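Uncharacterized protein (PDB 5VJ4) is of unknown function but is a putative surface protein of a relapsing fever spirochete, possibly lipid-binding, whose gene is regulated differentially between tick and mammal. Local coordinates at residues E92-V102 and R118-Y126; L241-I252 and V278-K289. All coordinates share one frame; numbering follows the deposited sequence.

Contact 1 of 2, residues E92-V102 and R118-Y126; sequences EEALAYLNETV and RSGRKAISY
K122 reaches out from its helix into the turns of the loop 92-102, and its NZ donates to the backbone O of L95 at 2.8 Å. The ammonium sits well above that carbonyl plane, while L98 N reaches the same oxygen from the opposite face, so two donors grip one acceptor. The chain is extended beyond CG, which carries the amine across the loop. On the way K122 CG passes E100 O at 3.3 Å, and K122 CE lies 3.7 Å from L98 CB. Toward the start of the helix, L95 CD2 rests against S119 CB at 3.5 Å, with E92 CB beside the same carbon. Farther along the loop, T101 lies alongside R121, the two side chains pointing the same way, and S125 CB packs on T101 CA at 3.5 Å.

The arrangement is the loop at the start of the modelled chain, before helix 105-114, with overlapping type I turns E93-A96 and L95-L98, draped along most of helix 118-128 in an all-helical protein. The second turn holds L95 O where K122 can meet it. Near the end of the loop, V102 CG2 lies 4.3 Å from I124 CG2, and the V102 side chain also touches L107, I108 and L111 of helix 105-114. Farther out, Y97 OH bonds to L160 O of helix 145-171, tying the loop to that long helix, while A123 packs on T156 and V157.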
loop_
_atom_site.group_PDB
_atom_site.type_symbol
_atom_site.label_atom_id
_atom_site.label_comp_id
_atom_site.label_asym_id
_atom_site.label_seq_id
_atom_site.Cartn_x
_atom_site.Cartn_y
_atom_site.Cartn_z
ATOM N N GLU A 92 25.865 -26.609 0.732
ATOM C CA GLU A 92 25.432 -25.844 1.940
ATOM C C GLU A 92 24.264 -26.478 2.679
ATOM O O GLU A 92 23.162 -26.641 2.124
ATOM C CB GLU A 92 25.139 -24.356 1.628
ATOM C CG GLU A 92 26.209 -23.375 2.132
ATOM C CD GLU A 92 26.717 -23.679 3.546
ATOM O OE1 GLU A 92 25.923 -24.144 4.399
ATOM O OE2 GLU A 92 27.923 -23.476 3.808
ATOM N N GLU A 93 24.513 -26.834 3.937
ATOM C CA GLU A 93 23.473 -27.366 4.823
ATOM C C GLU A 93 22.468 -26.280 5.227
ATOM O O GLU A 93 21.305 -26.589 5.489
ATOM C CB GLU A 93 24.077 -28.038 6.064
ATOM N N ALA A 94 22.914 -25.022 5.269
ATOM C CA ALA A 94 22.024 -23.894 5.563
ATOM C C ALA A 94 20.989 -23.660 4.463
ATOM O O ALA A 94 19.873 -23.219 4.757
ATOM C CB ALA A 94 22.808 -22.624 5.832
ATOM N N LEU A 95 21.349 -23.969 3.213
ATOM C CA LEU A 95 20.404 -23.852 2.098
ATOM C C LEU A 95 19.616 -25.109 1.783
ATOM O O LEU A 95 18.841 -25.122 0.836
ATOM C CB LEU A 95 21.066 -23.286 0.848
ATOM C CG LEU A 95 20.920 -21.758 0.753
ATOM C CD1 LEU A 95 21.594 -21.049 1.912
ATOM C CD2 LEU A 95 21.458 -21.195 -0.551
ATOM N N ALA A 96 19.799 -26.142 2.605
ATOM C CA ALA A 96 19.158 -27.438 2.403
ATOM C C ALA A 96 17.630 -27.427 2.507
ATOM O O ALA A 96 16.950 -28.299 1.960
ATOM C CB ALA A 96 19.755 -28.475 3.328
ATOM N N TYR A 97 17.083 -26.428 3.174
ATOM C CA TYR A 97 15.625 -26.335 3.297
ATOM C C TYR A 97 14.948 -25.869 1.995
ATOM O O TYR A 97 13.700 -25.875 1.912
ATOM C CB TYR A 97 15.229 -25.421 4.480
ATOM C CG TYR A 97 15.458 -23.948 4.212
ATOM C CD1 TYR A 97 16.756 -23.404 4.263
ATOM C CD2 TYR A 97 14.381 -23.093 3.876
ATOM C CE1 TYR A 97 16.978 -22.058 3.991
ATOM C CE2 TYR A 97 14.603 -21.737 3.601
ATOM C CZ TYR A 97 15.900 -21.228 3.666
ATOM O OH TYR A 97 16.138 -19.903 3.402
ATOM N N LEU A 98 15.752 -25.477 0.995
ATOM C CA LEU A 98 15.213 -24.796 -0.174
ATOM C C LEU A 98 14.509 -25.649 -1.239
ATOM O O LEU A 98 13.379 -25.331 -1.648
ATOM C CB LEU A 98 16.243 -23.850 -0.778
ATOM C CG LEU A 98 16.254 -22.496 -0.070
ATOM C CD1 LEU A 98 17.213 -21.520 -0.729
ATOM C CD2 LEU A 98 14.867 -21.894 -0.029
ATOM N N ASN A 99 15.172 -26.710 -1.695
ATOM C CA ASN A 99 14.541 -27.701 -2.614
ATOM C C ASN A 99 14.106 -27.146 -3.987
ATOM O O ASN A 99 13.265 -27.736 -4.661
ATOM C CB ASN A 99 13.333 -28.413 -1.945
ATOM C CG ASN A 99 13.687 -29.125 -0.639
ATOM O OD1 ASN A 99 14.822 -29.569 -0.418
ATOM N ND2 ASN A 99 12.689 -29.262 0.228
ATOM N N GLU A 100 14.684 -26.017 -4.388
ATOM C CA GLU A 100 14.305 -25.323 -5.615
ATOM C C GLU A 100 15.441 -24.490 -6.135
ATOM O O GLU A 100 16.024 -23.681 -5.407
ATOM C CB GLU A 100 13.097 -24.420 -5.415
ATOM C CG GLU A 100 11.810 -24.963 -6.012
ATOM C CD GLU A 100 10.797 -23.870 -6.298
ATOM O OE1 GLU A 100 11.214 -22.741 -6.666
ATOM O OE2 GLU A 100 9.583 -24.149 -6.159
ATOM N N THR A 101 15.733 -24.688 -7.417
ATOM C CA THR A 101 16.945 -24.184 -8.059
ATOM C C THR A 101 16.697 -24.038 -9.551
ATOM O O THR A 101 15.631 -24.422 -10.045
ATOM C CB THR A 101 18.124 -25.150 -7.808
ATOM O OG1 THR A 101 19.244 -24.793 -8.633
ATOM C CG2 THR A 101 17.680 -26.588 -8.078
ATOM N N VAL A 102 17.680 -23.500 -10.260
ATOM C CA VAL A 102 17.581 -23.318 -11.702
ATOM C C VAL A 102 17.322 -24.638 -12.436
ATOM O O VAL A 102 17.941 -25.654 -12.110
ATOM C CB VAL A 102 18.866 -22.678 -12.250
ATOM C CG1 VAL A 102 18.682 -22.298 -13.696
ATOM C CG2 VAL A 102 19.189 -21.426 -11.475
ATOM N N ARG A 118 26.084 -25.106 -5.644
ATOM C CA ARG A 118 24.687 -25.588 -5.652
ATOM C C ARG A 118 23.836 -24.537 -5.003
ATOM O O ARG A 118 22.820 -24.128 -5.554
ATOM C CB ARG A 118 24.474 -26.957 -4.931
ATOM C CG ARG A 118 24.888 -28.208 -5.706
ATOM C CD ARG A 118 26.409 -28.312 -5.753
ATOM N NE ARG A 118 26.977 -29.104 -6.837
ATOM C CZ ARG A 118 28.100 -28.780 -7.475
ATOM N NH1 ARG A 118 28.765 -27.673 -7.164
ATOM N NH2 ARG A 118 28.541 -29.551 -8.452
ATOM N N SER A 119 24.287 -24.092 -3.836
ATOM C CA SER A 119 23.605 -23.079 -3.060
ATOM C C SER A 119 23.437 -21.802 -3.891
ATOM O O SER A 119 22.345 -21.248 -3.966
ATOM C CB SER A 119 24.361 -22.833 -1.753
ATOM O OG SER A 119 25.707 -22.512 -2.012
ATOM N N GLY A 120 24.509 -21.376 -4.555
ATOM C CA GLY A 120 24.450 -20.239 -5.483
ATOM C C GLY A 120 23.382 -20.374 -6.545
ATOM O O GLY A 120 22.739 -19.404 -6.893
ATOM N N ARG A 121 23.198 -21.587 -7.061
ATOM C CA ARG A 121 22.135 -21.866 -8.020
ATOM C C ARG A 121 20.810 -21.618 -7.344
ATOM O O ARG A 121 19.941 -20.931 -7.900
ATOM C CB ARG A 121 22.204 -23.304 -8.543
ATOM C CG ARG A 121 23.189 -23.520 -9.682
ATOM C CD ARG A 121 23.129 -24.959 -10.193
ATOM N NE ARG A 121 24.430 -25.586 -10.004
ATOM C CZ ARG A 121 24.673 -26.594 -9.170
ATOM N NH1 ARG A 121 23.691 -27.139 -8.474
ATOM N NH2 ARG A 121 25.903 -27.088 -9.064
ATOM N N LYS A 122 20.670 -22.151 -6.132
ATOM C CA LYS A 122 19.433 -22.020 -5.373
ATOM C C LYS A 122 19.087 -20.533 -5.127
ATOM O O LYS A 122 17.917 -20.156 -5.175
ATOM C CB LYS A 122 19.554 -22.764 -4.053
ATOM C CG LYS A 122 19.022 -24.175 -4.053
ATOM C CD LYS A 122 19.457 -24.936 -2.807
ATOM C CE LYS A 122 18.532 -26.113 -2.554
ATOM N NZ LYS A 122 18.959 -26.877 -1.359
ATOM N N ALA A 123 20.112 -19.711 -4.879
ATOM C CA ALA A 123 19.943 -18.281 -4.669
ATOM C C ALA A 123 19.435 -17.602 -5.924
ATOM O O ALA A 123 18.429 -16.891 -5.894
ATOM C CB ALA A 123 21.246 -17.634 -4.198
ATOM N N ILE A 124 20.140 -17.810 -7.026
ATOM C CA ILE A 124 19.713 -17.274 -8.312
ATOM C C ILE A 124 18.252 -17.656 -8.598
ATOM O O ILE A 124 17.460 -16.816 -8.988
ATOM C CB ILE A 124 20.662 -17.711 -9.433
ATOM C CG1 ILE A 124 22.031 -17.061 -9.220
ATOM C CG2 ILE A 124 20.126 -17.304 -10.781
ATOM C CD1 ILE A 124 22.129 -15.608 -9.621
ATOM N N SER A 125 17.878 -18.898 -8.330
ATOM C CA SER A 125 16.508 -19.277 -8.526
ATOM C C SER A 125 15.571 -18.450 -7.645
ATOM O O SER A 125 14.486 -18.047 -8.080
ATOM C CB SER A 125 16.306 -20.746 -8.265
ATOM O OG SER A 125 14.917 -20.998 -8.149
ATOM N N TYR A 126 16.000 -18.190 -6.419
ATOM C CA TYR A 126 15.233 -17.356 -5.492
ATOM C C TYR A 126 14.997 -15.926 -6.012
ATOM O O TYR A 126 13.851 -15.577 -6.274
ATOM C CB TYR A 126 15.928 -17.330 -4.153
ATOM C CG TYR A 126 15.236 -16.538 -3.095
ATOM C CD1 TYR A 126 14.121 -17.059 -2.429
ATOM C CD2 TYR A 126 15.740 -15.280 -2.696
ATOM C CE1 TYR A 126 13.504 -16.336 -1.413
ATOM C CE2 TYR A 126 15.143 -14.553 -1.677
ATOM C CZ TYR A 126 14.018 -15.076 -1.054
ATOM O OH TYR A 126 13.406 -14.339 -0.079
#

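Contact 2 of 2, residues L241-I252 and V278-K289; sequences LDADDRATINEI and VVRMIDIYRGVK. With SO4 (sulfate ion), chain E.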
loop_
_atom_site.group_PDB
_atom_site.type_symbol
_atom_site.label_atom_id
_atom_site.label_comp_id
_atom_site.label_asym_id
_atom_site.label_seq_id
_atom_site.Cartn_x
_atom_site.Cartn_y
_atom_site.Cartn_z
ATOM N N LEU A 241 10.469 -4.222 13.448
ATOM C CA LEU A 241 11.707 -3.502 13.118
ATOM C C LEU A 241 12.850 -3.922 14.008
ATOM O O LEU A 241 12.667 -4.079 15.215
ATOM C CB LEU A 241 11.505 -1.990 13.274
ATOM C CG LEU A 241 10.262 -1.420 12.553
ATOM C CD1 LEU A 241 10.153 0.083 12.641
ATOM C CD2 LEU A 241 10.241 -1.804 11.097
ATOM N N ASP A 242 14.024 -4.114 13.408
ATOM C CA ASP A 242 15.261 -4.283 14.177
ATOM C C ASP A 242 15.847 -2.905 14.550
ATOM O O ASP A 242 15.299 -1.858 14.186
ATOM C CB ASP A 242 16.280 -5.074 13.365
ATOM C CG ASP A 242 17.085 -4.195 12.439
ATOM O OD1 ASP A 242 16.440 -3.511 11.610
ATOM O OD2 ASP A 242 18.346 -4.167 12.574
ATOM N N ALA A 243 16.993 -2.908 15.220
ATOM C CA ALA A 243 17.615 -1.664 15.635
ATOM C C ALA A 243 17.869 -0.708 14.470
ATOM O O ALA A 243 17.549 0.489 14.554
ATOM C CB ALA A 243 18.883 -1.951 16.404
ATOM N N ASP A 244 18.410 -1.244 13.380
ATOM C CA ASP A 244 18.692 -0.443 12.192
ATOM C C ASP A 244 17.440 0.198 11.660
ATOM O O ASP A 244 17.424 1.410 11.372
ATOM C CB ASP A 244 19.340 -1.291 11.095
ATOM C CG ASP A 244 20.784 -1.661 11.403
ATOM O OD1 ASP A 244 21.457 -0.951 12.197
ATOM O OD2 ASP A 244 21.231 -2.680 10.836
ATOM N N ASP A 245 16.388 -0.609 11.535
ATOM C CA ASP A 245 15.104 -0.088 11.094
ATOM C C ASP A 245 14.608 1.000 12.029
ATOM O O ASP A 245 14.247 2.084 11.562
ATOM C CB ASP A 245 14.095 -1.201 10.924
ATOM C CG ASP A 245 14.429 -2.116 9.753
ATOM O OD1 ASP A 245 15.105 -1.666 8.809
ATOM O OD2 ASP A 245 14.026 -3.302 9.775
ATOM N N ARG A 246 14.635 0.732 13.335
ATOM C CA ARG A 246 14.271 1.729 14.351
ATOM C C ARG A 246 14.999 3.042 14.121
ATOM O O ARG A 246 14.334 4.098 13.957
ATOM C CB ARG A 246 14.496 1.223 15.772
ATOM C CG ARG A 246 13.462 0.185 16.162
ATOM C CD ARG A 246 13.425 -0.160 17.634
ATOM N NE ARG A 246 14.708 -0.656 18.115
ATOM C CZ ARG A 246 15.091 -1.923 18.056
ATOM N NH1 ARG A 246 16.281 -2.279 18.534
ATOM N NH2 ARG A 246 14.289 -2.828 17.506
ATOM N N ALA A 247 16.338 2.959 14.042
ATOM C CA ALA A 247 17.161 4.133 13.693
ATOM C C ALA A 247 16.584 4.901 12.524
ATOM O O ALA A 247 16.274 6.097 12.652
ATOM C CB ALA A 247 18.603 3.748 13.414
ATOM N N THR A 248 16.362 4.201 11.407
ATOM C CA THR A 248 15.889 4.884 10.201
ATOM C C THR A 248 14.550 5.553 10.436
ATOM O O THR A 248 14.364 6.729 10.092
ATOM C CB THR A 248 15.805 3.961 8.988
ATOM O OG1 THR A 248 17.032 3.259 8.841
ATOM C CG2 THR A 248 15.587 4.780 7.757
ATOM N N ILE A 249 13.627 4.816 11.052
ATOM C CA ILE A 249 12.324 5.399 11.311
ATOM C C ILE A 249 12.430 6.639 12.181
ATOM O O ILE A 249 11.748 7.628 11.925
ATOM C CB ILE A 249 11.326 4.398 11.879
ATOM C CG1 ILE A 249 10.760 3.538 10.771
ATOM C CG2 ILE A 249 10.138 5.135 12.459
ATOM C CD1 ILE A 249 9.787 4.276 9.869
ATOM N N ASN A 250 13.322 6.607 13.162
ATOM C CA ASN A 250 13.442 7.759 14.060
ATOM C C ASN A 250 13.846 8.960 13.240
ATOM O O ASN A 250 13.184 10.025 13.274
ATOM C CB ASN A 250 14.368 7.495 15.272
ATOM C CG ASN A 250 13.708 6.588 16.352
ATOM O OD1 ASN A 250 12.464 6.417 16.432
ATOM N ND2 ASN A 250 14.551 5.998 17.180
ATOM N N GLU A 251 14.863 8.734 12.418
ATOM C CA GLU A 251 15.359 9.772 11.552
ATOM C C GLU A 251 14.259 10.325 10.639
ATOM O O GLU A 251 14.093 11.550 10.529
ATOM C CB GLU A 251 16.496 9.212 10.769
ATOM C CG GLU A 251 17.262 10.240 9.979
ATOM C CD GLU A 251 18.354 9.579 9.172
ATOM O OE1 GLU A 251 18.644 10.057 8.060
ATOM O OE2 GLU A 251 18.929 8.576 9.668
ATOM N N ILE A 252 13.493 9.425 10.024
ATOM C CA ILE A 252 12.402 9.838 9.147
ATOM C C ILE A 252 11.378 10.667 9.934
ATOM O O ILE A 252 10.900 11.713 9.453
ATOM C CB ILE A 252 11.754 8.625 8.445
ATOM C CG1 ILE A 252 12.738 8.010 7.439
ATOM C CG2 ILE A 252 10.444 9.021 7.765
ATOM C CD1 ILE A 252 12.157 6.906 6.582
ATOM N N VAL A 278 5.991 -0.115 5.302
ATOM C CA VAL A 278 6.881 0.625 6.125
ATOM C C VAL A 278 8.307 0.248 5.773
ATOM O O VAL A 278 9.130 1.124 5.562
ATOM C CB VAL A 278 6.630 0.426 7.620
ATOM C CG1 VAL A 278 7.809 0.973 8.428
ATOM C CG2 VAL A 278 5.382 1.164 8.027
ATOM N N VAL A 279 8.609 -1.041 5.703
ATOM C CA VAL A 279 10.003 -1.424 5.442
ATOM C C VAL A 279 10.470 -0.988 4.060
ATOM O O VAL A 279 11.595 -0.566 3.895
ATOM C CB VAL A 279 10.308 -2.903 5.683
ATOM C CG1 VAL A 279 10.009 -3.250 7.122
ATOM C CG2 VAL A 279 9.534 -3.810 4.763
ATOM N N ARG A 280 9.592 -1.031 3.074
ATOM C CA ARG A 280 10.008 -0.583 1.776
ATOM C C ARG A 280 10.352 0.913 1.749
ATOM O O ARG A 280 11.329 1.315 1.143
ATOM C CB ARG A 280 8.973 -0.926 0.751
ATOM C CG ARG A 280 9.496 -0.696 -0.624
ATOM C CD ARG A 280 8.549 -1.238 -1.655
ATOM N NE ARG A 280 9.151 -1.048 -2.974
ATOM C CZ ARG A 280 8.930 0.012 -3.743
ATOM N NH1 ARG A 280 9.520 0.087 -4.918
ATOM N NH2 ARG A 280 8.111 0.991 -3.342
HETATM N N MSE A 281 9.576 1.729 2.442
HETATM C CA MSE A 281 9.885 3.149 2.514
HETATM C C MSE A 281 11.210 3.340 3.184
HETATM O O MSE A 281 11.897 4.287 2.888
HETATM C CB MSE A 281 8.818 3.830 3.315
HETATM C CG MSE A 281 9.211 5.271 3.556
HETATM SE SE MSE A 281 8.089 6.015 5.016
HETATM C CE MSE A 281 8.944 5.388 6.656
ATOM N N ILE A 282 11.587 2.424 4.065
ATOM C CA ILE A 282 12.864 2.516 4.783
ATOM C C ILE A 282 14.055 2.241 3.859
ATOM O O ILE A 282 15.044 2.997 3.886
ATOM C CB ILE A 282 12.917 1.554 6.010
ATOM C CG1 ILE A 282 11.836 1.918 7.026
ATOM C CG2 ILE A 282 14.284 1.569 6.685
ATOM C CD1 ILE A 282 11.890 1.113 8.302
ATOM N N ASP A 283 13.969 1.154 3.074
ATOM C CA ASP A 283 14.990 0.823 2.085
ATOM C C ASP A 283 15.151 2.014 1.135
ATOM O O ASP A 283 16.278 2.492 0.915
ATOM C CB ASP A 283 14.620 -0.430 1.275
ATOM C CG ASP A 283 14.394 -1.681 2.133
ATOM O OD1 ASP A 283 14.940 -1.783 3.276
ATOM O OD2 ASP A 283 13.666 -2.581 1.618
ATOM N N ILE A 284 14.034 2.529 0.609
ATOM C CA ILE A 284 14.141 3.586 -0.376
ATOM C C ILE A 284 14.856 4.785 0.230
ATOM O O ILE A 284 15.789 5.302 -0.363
ATOM C CB ILE A 284 12.770 3.984 -0.893
ATOM C CG1 ILE A 284 12.268 2.928 -1.873
ATOM C CG2 ILE A 284 12.832 5.357 -1.534
ATOM C CD1 ILE A 284 10.759 2.714 -1.869
ATOM N N TYR A 285 14.422 5.186 1.426
ATOM C CA TYR A 285 14.991 6.321 2.104
ATOM C C TYR A 285 16.497 6.150 2.263
ATOM O O TYR A 285 17.263 7.089 2.073
ATOM C CB TYR A 285 14.366 6.488 3.478
ATOM C CG TYR A 285 15.029 7.580 4.284
ATOM C CD1 TYR A 285 14.760 8.922 4.021
ATOM C CD2 TYR A 285 15.957 7.269 5.277
ATOM C CE1 TYR A 285 15.380 9.930 4.734
ATOM C CE2 TYR A 285 16.598 8.256 5.984
ATOM C CZ TYR A 285 16.297 9.583 5.712
ATOM O OH TYR A 285 16.906 10.567 6.434
ATOM N N ARG A 286 16.909 4.953 2.631
ATOM C CA ARG A 286 18.311 4.688 2.868
ATOM C C ARG A 286 19.143 4.858 1.624
ATOM O O ARG A 286 20.268 5.339 1.713
ATOM C CB ARG A 286 18.519 3.289 3.395
ATOM C CG ARG A 286 18.036 3.096 4.793
ATOM C CD ARG A 286 18.345 1.692 5.219
ATOM N NE ARG A 286 17.918 1.483 6.581
ATOM C CZ ARG A 286 17.549 0.317 7.093
ATOM N NH1 ARG A 286 17.500 -0.780 6.341
ATOM N NH2 ARG A 286 17.168 0.261 8.363
ATOM N N GLY A 287 18.589 4.453 0.482
ATOM C CA GLY A 287 19.256 4.615 -0.798
ATOM C C GLY A 287 19.492 6.083 -1.087
ATOM O O GLY A 287 20.592 6.484 -1.480
ATOM N N VAL A 288 18.469 6.895 -0.857
ATOM C CA VAL A 288 18.591 8.312 -1.137
ATOM C C VAL A 288 19.609 8.941 -0.209
ATOM O O VAL A 288 20.422 9.746 -0.631
ATOM C CB VAL A 288 17.273 9.038 -0.967
ATOM C CG1 VAL A 288 17.472 10.492 -1.342
ATOM C CG2 VAL A 288 16.205 8.381 -1.830
ATOM N N LYS A 289 19.556 8.549 1.055
ATOM C CA LYS A 289 20.439 9.093 2.041
ATOM C C LYS A 289 21.853 8.721 1.664
ATOM O O LYS A 289 22.716 9.581 1.700
ATOM C CB LYS A 289 20.088 8.561 3.410
ATOM C CG LYS A 289 21.243 8.582 4.402
ATOM C CD LYS A 289 20.798 8.200 5.811
ATOM C CE LYS A 289 21.441 9.115 6.854
ATOM N NZ LYS A 289 22.443 8.463 7.735
HETATM S S SO4 E . 16.955 -5.929 17.730
HETATM O O1 SO4 E . 18.043 -5.431 18.607
HETATM O O2 SO4 E . 15.804 -5.015 17.841
HETATM O O3 SO4 E . 16.521 -7.310 18.080
HETATM O O4 SO4 E . 17.412 -5.880 16.330
#
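The first torsion of R286 (chi1 -71°) sets CG opposite the carbonyl carbon and beside the backbone N, and an extended chain then carries the guanidinium to T248, whose OG1 likewise stands opposite its own carbonyl carbon. This is a helix-helix packing, helix 243-256 against helix 263-301, with the local axes 10.2 Å apart at 75°. NE and NH2 of R286 grip T248 OG1 side-on, each at 3.0 Å and close to the guanidinium plane. NH2 also makes a salt bridge to D245 OD1, met on its anti side, while I282 CG2 lies over the centre of one guanidinium face. The buried D245 carboxylate is met by both R286 and R220; R220 also pairs with D283. In the apolar part of the interface, I249 CG1 meets I282 CD1 at 3.6 Å, and selenomethionine M281 CE touches both I249 CD1 and I252 CD1. D242 is the N-cap of helix 243-256, accepting from D244 N and D245 N; beside it A243 N and the R246 guanidinium hold a sulfate, probably from the crystallisation liquor. Farther along, E251 OE1 approaches Y285 OH at the ring edge, and I252 CG1 stands 3.9 Å from the centroid of that ring, 8° off its normal.

How the contacts relate
Contact 1 closes before contact 2 opens along the chain, and the two do not touch: their centres are 29 Å apart and their nearest atoms about 12 Å. Contact 1 is a peripheral loop-on-helix contact, its centre 21 Å from that of the chain, whereas contact 2 is a buried helix crossing whose centre lies 9 Å from the same point. Each has a sulfate close by, the one at contact 1 about 4 Å from the V102 side chain and the one at contact 2 at the start of helix 243-256. These ions probably come from the crystallisation liquor and do not establish a functional site.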